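Local coordinates for signal transduction protein PmrD (Escherichia coli, PDB 4HN7), which binds phosphorylated BasR to mediate induction of BasR-activated genes, conferring polymyxin resistance in some natural isolates, at residues G25-D37 with A69-V83. Sequence-based numbering, arbitrary orientation.
Sequences GGAIKMIAEVKSD and ASSYSPDEWERQCKV
Ile31 meets two aromatic rings at their edges. Its CG1 lies in the plane of the Tyr72 ring, 3.7 Å from Tyr72 CD1, while Pro74 N sits over one face of that ring, towards the rim. The Trp77 indole likewise offers Ile31 an edge, with Trp77 CD1 3.8 Å from Ile31 CG2; one of its faces carries Cys81 SG, which is disulfide-bonded to Cys9, and Lys7 makes a cation-pi contact with the indole. With CG1 anti to its own carbonyl carbon (chi1 -62°), Ile31 extends CD1 to the first turn of the helix, 3.3 Å from Glu76 CG. The helix packs on the outside of a closed antiparallel six-stranded barrel, its residues 74-83 running almost parallel to strand 29-35 (8°). Alongside 29-35, strand 63-71 pairs antiparallel with it: Ile31 N donates to Ser70 O at 2.8 Å, and Ser70 N returns a bond to Ile31 O. Past the strand end, Tyr72 N reaches Lys29 O at 3.2 Å, well above the carbonyl plane. On the sheet face away from Ile31, Ala32 CB rests 4.3 Å from Ala69 CB. The Met30 chain, bent at chi2 and chi3, curls back to bring CE within 4.0 Å of Ala69 CB.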
ATOM      1  N   GLY A  25      14.012 -19.419  -8.815  1.00 86.28           N
ATOM      2  CA  GLY A  25      14.904 -19.768  -9.894  1.00 91.06           C
ATOM      3  C   GLY A  25      16.270 -19.347  -9.422  0.85100.21           C
ATOM      4  O   GLY A  25      17.237 -20.119  -9.506  0.50 65.83           O
ATOM      5  N   GLY A  26      16.329 -18.122  -8.898  1.00 92.00           N
ATOM      6  CA  GLY A  26      17.542 -17.529  -8.317  1.00 85.08           C
ATOM      7  C   GLY A  26      18.640 -17.373  -9.347  1.00 86.63           C
ATOM      8  O   GLY A  26      19.830 -17.215  -9.003  1.00 85.09           O
ATOM      9  N   ALA A  27      18.242 -17.434 -10.613  1.00 74.56           N
ATOM     10  CA  ALA A  27      19.118 -17.068 -11.689  1.00 76.62           C
ATOM     11  C   ALA A  27      19.635 -15.656 -11.423  1.00 59.75           C
ATOM     12  O   ALA A  27      20.816 -15.418 -11.413  1.00 69.19           O
ATOM     13  CB  ALA A  27      18.331 -17.128 -13.000  1.00 92.97           C
ATOM     14  N   ILE A  28      18.706 -14.776 -11.103  1.00 56.33           N
ATOM     15  CA  ILE A  28      18.872 -13.348 -11.045  1.00 54.92           C
ATOM     16  C   ILE A  28      18.808 -12.820  -9.617  1.00 51.74           C
ATOM     17  O   ILE A  28      17.864 -13.055  -8.941  1.00 52.93           O
ATOM     18  CB  ILE A  28      17.745 -12.718 -11.845  1.00 52.18           C
ATOM     19  CG1 ILE A  28      17.743 -13.335 -13.237  1.00 59.92           C
ATOM     20  CG2 ILE A  28      17.955 -11.230 -11.937  1.00 57.18           C
ATOM     21  CD1 ILE A  28      16.459 -13.190 -14.005  1.00 64.46           C
ATOM     22  N   LYS A  29      19.835 -12.103  -9.173  1.00 52.75           N
ATOM     23  CA  LYS A  29      19.911 -11.545  -7.852  1.00 48.49           C
ATOM     24  C   LYS A  29      20.113 -10.075  -8.071  1.00 48.06           C
ATOM     25  O   LYS A  29      20.796  -9.720  -8.987  1.00 56.52           O
ATOM     26  CB  LYS A  29      21.092 -12.133  -7.120  1.00 53.93           C
ATOM     27  CG  LYS A  29      21.195 -13.630  -7.282  1.00 67.24           C
ATOM     28  CD  LYS A  29      22.036 -14.266  -6.191  1.00 76.49           C
ATOM     29  CE  LYS A  29      22.154 -15.781  -6.366  1.00 92.09           C
ATOM     30  NZ  LYS A  29      21.138 -16.572  -5.580  1.00103.92           N
ATOM     31  N   MET A  30      19.486  -9.218  -7.279  1.00 49.29           N
ATOM     32  CA  MET A  30      19.470  -7.795  -7.524  1.00 47.49           C
ATOM     33  C   MET A  30      19.708  -7.191  -6.177  1.00 49.67           C
ATOM     34  O   MET A  30      19.567  -7.849  -5.186  1.00 46.08           O
ATOM     35  CB  MET A  30      18.117  -7.289  -8.047  1.00 52.76           C
ATOM     36  CG  MET A  30      17.680  -7.837  -9.386  1.00 55.11           C
ATOM     37  SD  MET A  30      18.535  -7.231 -10.873  1.00 62.67           S
ATOM     38  CE  MET A  30      17.844  -5.600 -10.936  1.00 59.49           C
ATOM     39  N   ILE A  31      20.128  -5.947  -6.166  1.00 48.71           N
ATOM     40  CA  ILE A  31      20.200  -5.166  -4.988  1.00 47.46           C
ATOM     41  C   ILE A  31      19.183  -4.106  -5.264  1.00 46.86           C
ATOM     42  O   ILE A  31      19.121  -3.595  -6.370  1.00 50.71           O
ATOM     43  CB  ILE A  31      21.580  -4.502  -4.841  1.00 50.97           C
ATOM     44  CG1 ILE A  31      22.600  -5.596  -4.733  1.00 53.33           C
ATOM     45  CG2 ILE A  31      21.599  -3.552  -3.620  1.00 54.78           C
ATOM     46  CD1 ILE A  31      24.037  -5.154  -4.744  1.00 57.23           C
ATOM     47  N   ALA A  32      18.406  -3.740  -4.261  1.00 48.74           N
ATOM     48  CA  ALA A  32      17.369  -2.768  -4.480  1.00 48.37           C
ATOM     49  C   ALA A  32      17.214  -1.869  -3.294  1.00 47.05           C
ATOM     50  O   ALA A  32      17.215  -2.314  -2.198  1.00 48.43           O
ATOM     51  CB  ALA A  32      16.060  -3.451  -4.824  1.00 50.16           C
ATOM     52  N   GLU A  33      17.036  -0.598  -3.587  1.00 52.07           N
ATOM     53  CA  GLU A  33      16.781   0.417  -2.639  1.00 57.10           C
ATOM     54  C   GLU A  33      15.265   0.624  -2.674  1.00 60.83           C
ATOM     55  O   GLU A  33      14.684   0.926  -3.731  1.00 49.95           O
ATOM     56  CB  GLU A  33      17.534   1.643  -3.105  1.00 70.67           C
ATOM     57  CG  GLU A  33      17.814   2.724  -2.077  1.00 87.11           C
ATOM     58  CD  GLU A  33      18.970   3.635  -2.533  1.00114.46           C
ATOM     59  OE1 GLU A  33      18.698   4.721  -3.131  1.00117.47           O
ATOM     60  OE2 GLU A  33      20.157   3.246  -2.324  1.00123.87           O
ATOM     61  N   VAL A  34      14.608   0.416  -1.530  1.00 56.53           N
ATOM     62  CA  VAL A  34      13.168   0.424  -1.500  1.00 52.16           C
ATOM     63  C   VAL A  34      12.710   1.379  -0.429  1.00 51.41           C
ATOM     64  O   VAL A  34      13.475   1.788   0.361  1.00 52.85           O
ATOM     65  CB  VAL A  34      12.539  -0.989  -1.276  1.00 49.99           C
ATOM     66  CG1 VAL A  34      13.104  -2.017  -2.229  1.00 46.97           C
ATOM     67  CG2 VAL A  34      12.734  -1.459   0.136  1.00 53.96           C
ATOM     68  N   LYS A  35      11.437   1.701  -0.438  1.00 51.50           N
ATOM     69  CA  LYS A  35      10.845   2.510   0.553  1.00 54.98           C
ATOM     70  C   LYS A  35       9.518   1.852   0.939  1.00 53.26           C
ATOM     71  O   LYS A  35       8.730   1.513   0.067  1.00 55.47           O
ATOM     72  CB  LYS A  35      10.581   3.857  -0.084  1.00 62.12           C
ATOM     73  CG  LYS A  35      10.089   4.895   0.875  1.00 64.32           C
ATOM     74  CD  LYS A  35       9.327   6.000   0.154  1.00 77.10           C
ATOM     75  CE  LYS A  35       9.120   7.237   1.033  1.00 80.29           C
ATOM     76  NZ  LYS A  35       8.989   6.941   2.494  1.00 83.34           N
ATOM     77  N   SER A  36       9.260   1.692   2.229  1.00 53.57           N
ATOM     78  CA  SER A  36       7.985   1.131   2.666  1.00 56.34           C
ATOM     79  C   SER A  36       7.654   1.651   4.012  1.00 58.04           C
ATOM     80  O   SER A  36       8.537   1.956   4.793  1.00 62.94           O
ATOM     81  CB  SER A  36       8.076  -0.409   2.818  1.00 58.48           C
ATOM     82  OG  SER A  36       6.821  -0.975   3.202  1.00 60.59           O
ATOM     83  N   ASP A  37       6.376   1.675   4.314  1.00 61.67           N
ATOM     84  CA  ASP A  37       5.935   1.898   5.685  1.00 67.80           C
ATOM     85  C   ASP A  37       5.901   0.583   6.495  1.00 69.13           C
ATOM     86  O   ASP A  37       5.774   0.621   7.708  1.00 76.45           O
ATOM     87  CB  ASP A  37       4.554   2.580   5.715  1.00 74.16           C
ATOM     88  CG  ASP A  37       4.550   3.969   5.055  1.00 77.38           C
ATOM     89  OD1 ASP A  37       5.559   4.693   5.160  1.00 87.38           O
ATOM     90  OD2 ASP A  37       3.530   4.336   4.436  1.00 74.02           O
ATOM     91  N   ALA A  69      17.410  -0.016  -8.405  1.00 52.72           N
ATOM     92  CA  ALA A  69      17.965  -1.363  -8.450  1.00 51.63           C
ATOM     93  C   ALA A  69      19.176  -1.568  -9.344  1.00 51.07           C
ATOM     94  O   ALA A  69      19.359  -0.894 -10.342  1.00 57.18           O
ATOM     95  CB  ALA A  69      16.901  -2.334  -8.881  1.00 55.49           C
ATOM     96  N   SER A  70      19.952  -2.574  -8.983  1.00 48.53           N
ATOM     97  CA  SER A  70      21.124  -2.952  -9.717  1.00 54.24           C
ATOM     98  C   SER A  70      21.225  -4.415  -9.586  1.00 51.23           C
ATOM     99  O   SER A  70      20.605  -4.967  -8.728  1.00 61.16           O
ATOM    100  CB  SER A  70      22.328  -2.340  -9.043  1.00 60.22           C
ATOM    101  OG  SER A  70      21.895  -1.435  -8.055  1.00 71.21           O
ATOM    102  N   SER A  71      21.990  -5.071 -10.415  1.00 49.43           N
ATOM    103  CA  SER A  71      22.194  -6.472 -10.170  1.00 54.91           C
ATOM    104  C   SER A  71      23.228  -6.574  -9.069  1.00 59.56           C
ATOM    105  O   SER A  71      23.901  -5.590  -8.744  1.00 59.21           O
ATOM    106  CB  SER A  71      22.578  -7.268 -11.421  1.00 59.80           C
ATOM    107  OG  SER A  71      23.865  -6.925 -11.857  1.00 76.38           O
ATOM    108  N   TYR A  72      23.334  -7.770  -8.494  1.00 56.06           N
ATOM    109  CA  TYR A  72      24.130  -7.997  -7.289  1.00 64.30           C
ATOM    110  C   TYR A  72      25.598  -8.151  -7.595  1.00 65.74           C
ATOM    111  O   TYR A  72      25.972  -8.862  -8.492  1.00 73.94           O
ATOM    112  CB  TYR A  72      23.635  -9.267  -6.547  1.00 65.59           C
ATOM    113  CG  TYR A  72      24.414  -9.649  -5.282  1.00 71.06           C
ATOM    114  CD1 TYR A  72      24.342  -8.853  -4.113  1.00 76.21           C
ATOM    115  CD2 TYR A  72      25.235 -10.805  -5.243  1.00 77.25           C
ATOM    116  CE1 TYR A  72      25.056  -9.197  -2.956  1.00 76.06           C
ATOM    117  CE2 TYR A  72      25.955 -11.154  -4.087  1.00 76.05           C
ATOM    118  CZ  TYR A  72      25.867 -10.344  -2.946  1.00 79.51           C
ATOM    119  OH  TYR A  72      26.575 -10.652  -1.795  1.00 73.72           O
ATOM    120  N   SER A  73      26.428  -7.478  -6.819  1.00 70.86           N
ATOM    121  CA  SER A  73      27.799  -7.881  -6.666  1.00 71.54           C
ATOM    122  C   SER A  73      28.034  -7.839  -5.164  1.00 74.96           C
ATOM    123  O   SER A  73      27.409  -7.007  -4.484  1.00 79.06           O
ATOM    124  CB  SER A  73      28.700  -6.908  -7.393  1.00 68.93           C
ATOM    125  OG  SER A  73      28.689  -5.666  -6.729  1.00 69.74           O
ATOM    126  N   PRO A  74      28.880  -8.748  -4.628  1.00 79.31           N
ATOM    127  CA  PRO A  74      29.403  -8.671  -3.250  1.00 77.96           C
ATOM    128  C   PRO A  74      29.857  -7.261  -2.796  1.00 82.02           C
ATOM    129  O   PRO A  74      29.494  -6.809  -1.705  1.00 87.28           O
ATOM    130  CB  PRO A  74      30.588  -9.594  -3.321  1.00 80.35           C
ATOM    131  CG  PRO A  74      30.116 -10.676  -4.246  1.00 81.76           C
ATOM    132  CD  PRO A  74      29.185 -10.055  -5.234  1.00 77.74           C
ATOM    133  N   ASP A  75      30.617  -6.564  -3.632  1.00 86.78           N
ATOM    134  CA  ASP A  75      31.110  -5.215  -3.291  1.00 97.86           C
ATOM    135  C   ASP A  75      29.998  -4.163  -3.288  1.00 94.66           C
ATOM    136  O   ASP A  75      29.894  -3.364  -2.357  1.00103.33           O
ATOM    137  CB  ASP A  75      32.242  -4.771  -4.259  1.00117.60           C
ATOM    138  CG  ASP A  75      33.671  -5.160  -3.767  1.00120.71           C
ATOM    139  OD1 ASP A  75      34.044  -6.371  -3.814  1.00109.78           O
ATOM    140  OD2 ASP A  75      34.420  -4.226  -3.360  1.00121.28           O
ATOM    141  N   GLU A  76      29.193  -4.173  -4.353  1.00 99.43           N
ATOM    142  CA  GLU A  76      28.021  -3.296  -4.525  1.00 83.83           C
ATOM    143  C   GLU A  76      27.041  -3.393  -3.381  1.00 72.90           C
ATOM    144  O   GLU A  76      26.360  -2.426  -3.069  1.00 71.17           O
ATOM    145  CB  GLU A  76      27.294  -3.625  -5.833  1.00 92.02           C
ATOM    146  CG  GLU A  76      25.978  -2.896  -6.092  1.00100.45           C
ATOM    147  CD  GLU A  76      26.117  -1.403  -6.296  1.00105.02           C
ATOM    148  OE1 GLU A  76      27.183  -0.845  -5.982  1.00106.22           O
ATOM    149  OE2 GLU A  76      25.144  -0.783  -6.767  1.00110.40           O
ATOM    150  N   TRP A  77      26.942  -4.557  -2.759  1.00 71.90           N
ATOM    151  CA  TRP A  77      26.130  -4.633  -1.569  1.00 74.01           C
ATOM    152  C   TRP A  77      26.801  -3.746  -0.510  1.00 78.17           C
ATOM    153  O   TRP A  77      26.153  -2.870   0.041  1.00 82.82           O
ATOM    154  CB  TRP A  77      25.795  -6.087  -1.115  1.00 70.93           C
ATOM    155  CG  TRP A  77      24.454  -6.106  -0.446  1.00 74.03           C
ATOM    156  CD1 TRP A  77      23.235  -5.679  -0.971  1.00 78.76           C
ATOM    157  CD2 TRP A  77      24.198  -6.464   0.868  1.00 72.85           C
ATOM    158  NE1 TRP A  77      22.246  -5.763  -0.033  1.00 72.19           N
ATOM    159  CE2 TRP A  77      22.813  -6.241   1.110  1.00 75.78           C
ATOM    160  CE3 TRP A  77      24.989  -6.955   1.878  1.00 80.78           C
ATOM    161  CZ2 TRP A  77      22.233  -6.505   2.303  1.00 84.21           C
ATOM    162  CZ3 TRP A  77      24.412  -7.216   3.087  1.00101.86           C
ATOM    163  CH2 TRP A  77      23.040  -7.001   3.292  1.00103.97           C
ATOM    164  N   GLU A  78      28.106  -3.874  -0.278  1.00 94.12           N
ATOM    165  CA  GLU A  78      28.728  -2.984   0.711  1.00 94.09           C
ATOM    166  C   GLU A  78      28.788  -1.533   0.257  1.00 85.65           C
ATOM    167  O   GLU A  78      28.493  -0.650   1.036  1.00 99.69           O
ATOM    168  CB  GLU A  78      30.084  -3.463   1.207  1.00108.87           C
ATOM    169  CG  GLU A  78      30.433  -2.884   2.595  1.00129.96           C
ATOM    170  CD  GLU A  78      29.235  -2.736   3.568  1.00139.38           C
ATOM    171  OE1 GLU A  78      28.428  -3.684   3.710  1.00148.23           O
ATOM    172  OE2 GLU A  78      29.092  -1.664   4.213  1.00142.15           O
ATOM    173  N   ARG A  79      29.110  -1.265  -0.993  1.00 81.98           N
ATOM    174  CA  ARG A  79      28.861   0.080  -1.527  1.00 84.12           C
ATOM    175  C   ARG A  79      27.475   0.656  -1.159  1.00 89.24           C
ATOM    176  O   ARG A  79      27.352   1.856  -0.908  1.00 87.27           O
ATOM    177  CB  ARG A  79      28.974   0.075  -3.047  1.00 98.73           C
ATOM    178  CG  ARG A  79      30.375   0.308  -3.592  1.00110.55           C
ATOM    179  CD  ARG A  79      30.364   0.540  -5.104  1.00114.11           C
ATOM    180  NE  ARG A  79      29.559   1.708  -5.494  1.00121.89           N
ATOM    181  CZ  ARG A  79      30.021   2.943  -5.733  1.00143.20           C
ATOM    182  NH1 ARG A  79      31.320   3.250  -5.643  1.00153.35           N
ATOM    183  NH2 ARG A  79      29.161   3.893  -6.076  1.00144.40           N
ATOM    184  N   GLN A  80      26.441  -0.197  -1.153  1.00 89.56           N
ATOM    185  CA  GLN A  80      25.025   0.225  -0.999  1.00 82.07           C
ATOM    186  C   GLN A  80      24.494   0.205   0.441  1.00 81.55           C
ATOM    187  O   GLN A  80      23.579   0.969   0.791  1.00 76.43           O
ATOM    188  CB  GLN A  80      24.141  -0.660  -1.865  1.00 83.74           C
ATOM    189  CG  GLN A  80      23.868  -0.066  -3.210  1.00 88.08           C
ATOM    190  CD  GLN A  80      23.172   1.262  -3.042  1.00 93.26           C
ATOM    191  OE1 GLN A  80      22.154   1.373  -2.343  1.00101.07           O
ATOM    192  NE2 GLN A  80      23.732   2.287  -3.651  1.00 99.14           N
ATOM    193  N   CYS A  81      25.068  -0.685   1.256  1.00 83.47           N
ATOM    194  CA  CYS A  81      24.871  -0.694   2.706  1.00 91.27           C
ATOM    195  C   CYS A  81      25.651   0.439   3.422  1.00109.97           C
ATOM    196  O   CYS A  81      25.559   0.576   4.651  1.00114.34           O
ATOM    197  CB  CYS A  81      25.216  -2.081   3.285  1.00 98.57           C
ATOM    198  SG  CYS A  81      23.868  -3.323   3.123  1.00110.13           S
ATOM    199  N   LYS A  82      26.414   1.228   2.645  1.00126.66           N
ATOM    200  CA  LYS A  82      26.964   2.554   3.054  1.00121.08           C
ATOM    201  C   LYS A  82      25.943   3.722   2.906  1.00119.05           C
ATOM    202  O   LYS A  82      25.561   4.345   3.904  1.00109.15           O
ATOM    203  CB  LYS A  82      28.259   2.884   2.271  1.00112.13           C
ATOM    204  CG  LYS A  82      29.461   2.028   2.652  1.00105.75           C
ATOM    205  CD  LYS A  82      30.750   2.470   1.970  1.00103.28           C
ATOM    206  CE  LYS A  82      31.755   1.320   1.887  1.00107.51           C
ATOM    207  NZ  LYS A  82      31.870   0.507   3.138  1.00103.80           N
ATOM    208  N   VAL A  83      25.515   4.009   1.669  1.00126.05           N
ATOM    209  CA  VAL A  83      24.488   5.040   1.405  1.00130.00           C
ATOM    210  C   VAL A  83      23.256   4.836   2.307  1.00138.86           C
ATOM    211  O   VAL A  83      22.591   5.817   2.671  1.00148.39           O
ATOM    212  CB  VAL A  83      24.042   5.124  -0.099  1.00128.01           C
ATOM    213  CG1 VAL A  83      25.222   5.348  -1.037  1.00119.12           C
ATOM    214  CG2 VAL A  83      23.249   3.890  -0.538  1.00135.72           C
TER